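Local coordinates for protein probable methyltransferase (Bordetella pertussis, PDB 3KTY) that probably transfers methyl groups from S-adenosylmethionine to RNA as a TrmH-family SPOUT enzyme, this chain being its SpoU methylase portion, at residues Ser19-Val24 with Thr50-Ala55; Ser26-Ile31 with Ser60-Val65. One frame throughout, in Å; residues are numbered along the deposited sequence.

Contact 1. Residues Ser19-Val24 with Thr50-Ala55; sequences SHPGNV and TAQPEA
E54 crosses P21 at the start of helix 21-33, and its side chain is the one to follow. Its CB points toward the helix start, and the first close contact is made at CG. The first torsion (chi1 54°) puts CG between the backbone N and the carbonyl carbon, and there CG packs against P21 CB at 3.4 Å. Beyond CG the chain runs extended. E54 CD remains beside the proline, 3.9 Å from P21 CB. At the tip, OE1 sits 3.6 Å from P21 CD and takes a weak hydrogen bond from G22 N (3.5 Å, 142° at the hydrogen).

The proline ring is also met by Q52, the N-cap residue of helix 53-59: P21 CB is 3.7 Å from Q52 CB, so this one carbon touches both Q52 and E54. Deeper in, the backbones come close, with G22 CA 4.3 Å from A55 CA. The small A55 suits that approach, and A55 CB presses tightly on P21 O at 3.1 Å. V24 extends the apolar side inward, reaching T50 CG2 with its CG1 at 4.1 Å; both side chains also lie on L66 of helix 63-67.

On the far side of the helix start, N23 OD1 is hydrogen-bonded to N156. The contact thus joins the first turns of two helices through a proline, small residues and aliphatic carbons. Its one polar link sets a carboxylate near the amino end of helix 21-33, where the helix dipole would probably favour a negative charge, although the weak bond suggests that packing does most of the holding.

Contact 2. Residues Ser26-Ile31 with Ser60-Val65; sequences SAARAI and SGALDV
S60 meets R29 through its backbone: R29 CD passes 4.0 Å from S60 O, a loose approach at a poorly ordered residue. The extended first part of the R29 chain (CG anti to N, chi1 -169°) carries CD there before the bend at chi3; beyond it the guanidinium serves the dimer, with NH1 hydrogen-bonded to Q159 OE1 and the side chain packed on Y152, both of the second subunit. G61 offers its carbonyl oxygen to K32 NZ, one turn on from A28 in the same helix.

A62, at the N-cap position of helix 63-67, then turns inward. Its CB settles against the helix backbone itself, 3.6 Å from R29 CA and equally close to A28 O, and also approaches the methyl of A28. Past L63, D64 makes a long, weak ion pair through OD2 with K32 NZ.

V65 closes the segment with its CG1, held anti to the backbone N (chi1 163°). That methyl lies 3.8 Å from A28 CB and 4.1 Å from I31 CD1, the V65 and I31 side chains crossing obliquely. I31 in turn packs on F13 of strand 11-16, linking V65 to the central sheet.

Everything exchanged between the two segments is van der Waals packing. A28 and A62 let the start of helix 63-67 lie close against helix 21-33, while nearby polar links run to K32 and R29 NH1 turns to the second subunit.

Contacts 1 and 2 are successive stations on one helix. Helix 21-33 receives the start of helix 53-59 at its amino end in contact 1, then the start of helix 63-67 further along in contact 2, the two centres lying about 11 Å apart. L66 of helix 63-67 ties them, touching V24 and T50 of contact 1. Contact 1 is the more peripheral, its centre about 16 Å from that of the chain against about 13 Å for contact 2. Neither holds a ligand; in SPOUT enzymes the cofactor binds at the carboxy-terminal knot. Contact 2 alone reaches the second subunit, through R29.

Contact 1. Residues Ser19-Val24 with Thr50-Ala55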
# COMPACT_ATOMS: atom_id res chain seq x y z
N SER A 19 -2.00 -15.16 12.78
CA SER A 19 -2.16 -16.60 12.61
C SER A 19 -1.07 -17.14 11.69
O SER A 19 -0.59 -18.25 11.89
CB SER A 19 -3.54 -16.89 12.04
OG SER A 19 -3.70 -18.25 11.74
N HIS A 20 -0.67 -16.33 10.70
CA HIS A 20 0.30 -16.73 9.67
C HIS A 20 1.66 -16.03 9.85
O HIS A 20 1.74 -14.82 9.74
CB HIS A 20 -0.26 -16.39 8.29
CG HIS A 20 -1.62 -16.96 8.02
ND1 HIS A 20 -1.82 -18.27 7.65
CD2 HIS A 20 -2.85 -16.38 8.03
CE1 HIS A 20 -3.12 -18.48 7.47
NE2 HIS A 20 -3.76 -17.35 7.69
N PRO A 21 2.74 -16.80 10.12
CA PRO A 21 4.08 -16.24 10.37
C PRO A 21 4.66 -15.41 9.22
O PRO A 21 5.35 -14.43 9.46
CB PRO A 21 4.94 -17.48 10.62
CG PRO A 21 4.01 -18.49 11.14
CD PRO A 21 2.69 -18.24 10.40
N GLY A 22 4.36 -15.79 7.98
CA GLY A 22 4.79 -14.99 6.85
C GLY A 22 4.22 -13.58 6.84
O GLY A 22 4.93 -12.64 6.50
N ASN A 23 2.94 -13.45 7.21
CA ASN A 23 2.31 -12.14 7.40
C ASN A 23 3.07 -11.28 8.42
O ASN A 23 3.11 -10.05 8.29
CB ASN A 23 0.86 -12.27 7.88
CG ASN A 23 -0.12 -12.69 6.78
OD1 ASN A 23 -0.04 -12.24 5.63
ND2 ASN A 23 -1.08 -13.53 7.16
N VAL A 24 3.65 -11.91 9.43
CA VAL A 24 4.36 -11.17 10.47
C VAL A 24 5.65 -10.61 9.93
O VAL A 24 6.01 -9.47 10.25
CB VAL A 24 4.76 -12.05 11.66
CG1 VAL A 24 5.67 -11.28 12.57
CG2 VAL A 24 3.52 -12.54 12.39
N THR A 50 7.83 -14.72 15.78
CA THR A 50 8.76 -13.86 15.05
C THR A 50 10.09 -14.59 14.77
O THR A 50 10.94 -14.10 14.02
CB THR A 50 9.01 -12.54 15.81
OG1 THR A 50 9.68 -12.80 17.05
CG2 THR A 50 7.70 -11.84 16.10
N ALA A 51 10.26 -15.76 15.38
CA ALA A 51 11.41 -16.57 15.07
C ALA A 51 11.13 -17.63 13.99
O ALA A 51 12.06 -18.21 13.43
CB ALA A 51 12.01 -17.19 16.34
N GLN A 52 9.85 -17.87 13.69
CA GLN A 52 9.46 -18.82 12.62
C GLN A 52 10.15 -18.51 11.29
O GLN A 52 10.20 -17.34 10.88
CB GLN A 52 7.94 -18.81 12.40
CG GLN A 52 7.11 -19.14 13.63
CD GLN A 52 7.03 -20.63 13.92
OE1 GLN A 52 5.95 -21.13 14.23
NE2 GLN A 52 8.15 -21.33 13.83
N PRO A 53 10.66 -19.56 10.61
CA PRO A 53 11.44 -19.42 9.36
C PRO A 53 10.73 -18.61 8.26
O PRO A 53 11.40 -17.81 7.60
CB PRO A 53 11.67 -20.87 8.92
CG PRO A 53 11.57 -21.66 10.18
CD PRO A 53 10.55 -20.96 11.04
N GLU A 54 9.42 -18.79 8.08
CA GLU A 54 8.71 -17.99 7.09
C GLU A 54 8.55 -16.50 7.45
O GLU A 54 8.45 -15.65 6.56
CB GLU A 54 7.36 -18.61 6.71
CG GLU A 54 6.44 -18.92 7.88
CD GLU A 54 5.23 -19.75 7.45
OE1 GLU A 54 4.14 -19.18 7.20
OE2 GLU A 54 5.38 -21.00 7.37
N ALA A 55 8.52 -16.18 8.74
CA ALA A 55 8.49 -14.77 9.11
C ALA A 55 9.81 -14.15 8.73
O ALA A 55 9.86 -13.10 8.10
CB ALA A 55 8.21 -14.58 10.59

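Contact 2. Residues Ser26-Ile31 with Ser60-Val65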
# COMPACT_ATOMS: atom_id res chain seq x y z
N SER A 26 6.11 -10.01 6.61
CA SER A 26 5.71 -9.01 5.62
C SER A 26 5.35 -7.72 6.31
O SER A 26 5.66 -6.63 5.83
CB SER A 26 4.50 -9.52 4.82
OG SER A 26 4.87 -10.66 4.08
N ALA A 27 4.69 -7.88 7.46
CA ALA A 27 4.34 -6.79 8.34
C ALA A 27 5.57 -5.96 8.72
O ALA A 27 5.54 -4.73 8.67
CB ALA A 27 3.59 -7.31 9.64
N ALA A 28 6.65 -6.63 9.07
CA ALA A 28 7.83 -5.91 9.53
C ALA A 28 8.47 -5.13 8.40
O ALA A 28 8.95 -4.01 8.61
CB ALA A 28 8.86 -6.90 10.13
N ARG A 29 8.48 -5.74 7.20
CA ARG A 29 9.10 -5.17 6.02
C ARG A 29 8.23 -4.01 5.57
O ARG A 29 8.71 -2.89 5.37
CB ARG A 29 9.24 -6.21 4.89
CG ARG A 29 10.10 -5.73 3.74
CD ARG A 29 10.16 -6.69 2.52
NE ARG A 29 9.73 -5.98 1.31
CZ ARG A 29 10.42 -5.01 0.70
NH1 ARG A 29 9.91 -4.42 -0.38
NH2 ARG A 29 11.61 -4.63 1.15
N ALA A 30 6.94 -4.28 5.43
CA ALA A 30 6.01 -3.17 5.18
C ALA A 30 6.30 -1.93 6.05
O ALA A 30 6.51 -0.84 5.51
CB ALA A 30 4.57 -3.63 5.40
N ILE A 31 6.31 -2.05 7.38
CA ILE A 31 6.50 -0.81 8.16
C ILE A 31 7.89 -0.22 8.05
O ILE A 31 8.07 0.99 8.06
CB ILE A 31 6.03 -0.88 9.64
CG1 ILE A 31 6.84 -1.89 10.45
CG2 ILE A 31 4.53 -1.18 9.73
CD1 ILE A 31 6.49 -1.85 11.92
N SER A 60 13.10 -10.20 4.98
CA SER A 60 14.45 -9.85 4.51
C SER A 60 14.66 -8.33 4.32
O SER A 60 13.95 -7.67 3.54
CB SER A 60 14.78 -10.60 3.22
OG SER A 60 13.91 -10.21 2.18
N GLY A 61 15.66 -7.80 5.02
CA GLY A 61 15.88 -6.36 5.09
C GLY A 61 15.41 -5.76 6.41
O GLY A 61 16.05 -4.88 6.98
N ALA A 62 14.27 -6.24 6.90
CA ALA A 62 13.66 -5.73 8.13
C ALA A 62 13.75 -6.75 9.27
O ALA A 62 12.89 -6.83 10.14
CB ALA A 62 12.21 -5.38 7.87
N LEU A 63 14.82 -7.55 9.27
CA LEU A 63 14.98 -8.58 10.29
C LEU A 63 15.11 -8.01 11.69
O LEU A 63 14.68 -8.64 12.66
CB LEU A 63 16.17 -9.46 9.97
CG LEU A 63 15.66 -10.88 9.82
CD1 LEU A 63 16.58 -11.73 8.91
CD2 LEU A 63 15.44 -11.51 11.21
N ASP A 64 15.74 -6.84 11.77
CA ASP A 64 15.84 -6.07 13.00
C ASP A 64 14.47 -5.66 13.58
O ASP A 64 14.27 -5.73 14.78
CB ASP A 64 16.72 -4.83 12.76
CG ASP A 64 16.13 -3.86 11.72
OD1 ASP A 64 16.58 -2.68 11.68
OD2 ASP A 64 15.21 -4.27 10.96
N VAL A 65 13.55 -5.21 12.74
CA VAL A 65 12.25 -4.79 13.23
C VAL A 65 11.57 -6.02 13.80
O VAL A 65 10.86 -5.96 14.83
CB VAL A 65 11.40 -4.17 12.08
CG1 VAL A 65 9.91 -4.10 12.43
CG2 VAL A 65 11.91 -2.81 11.73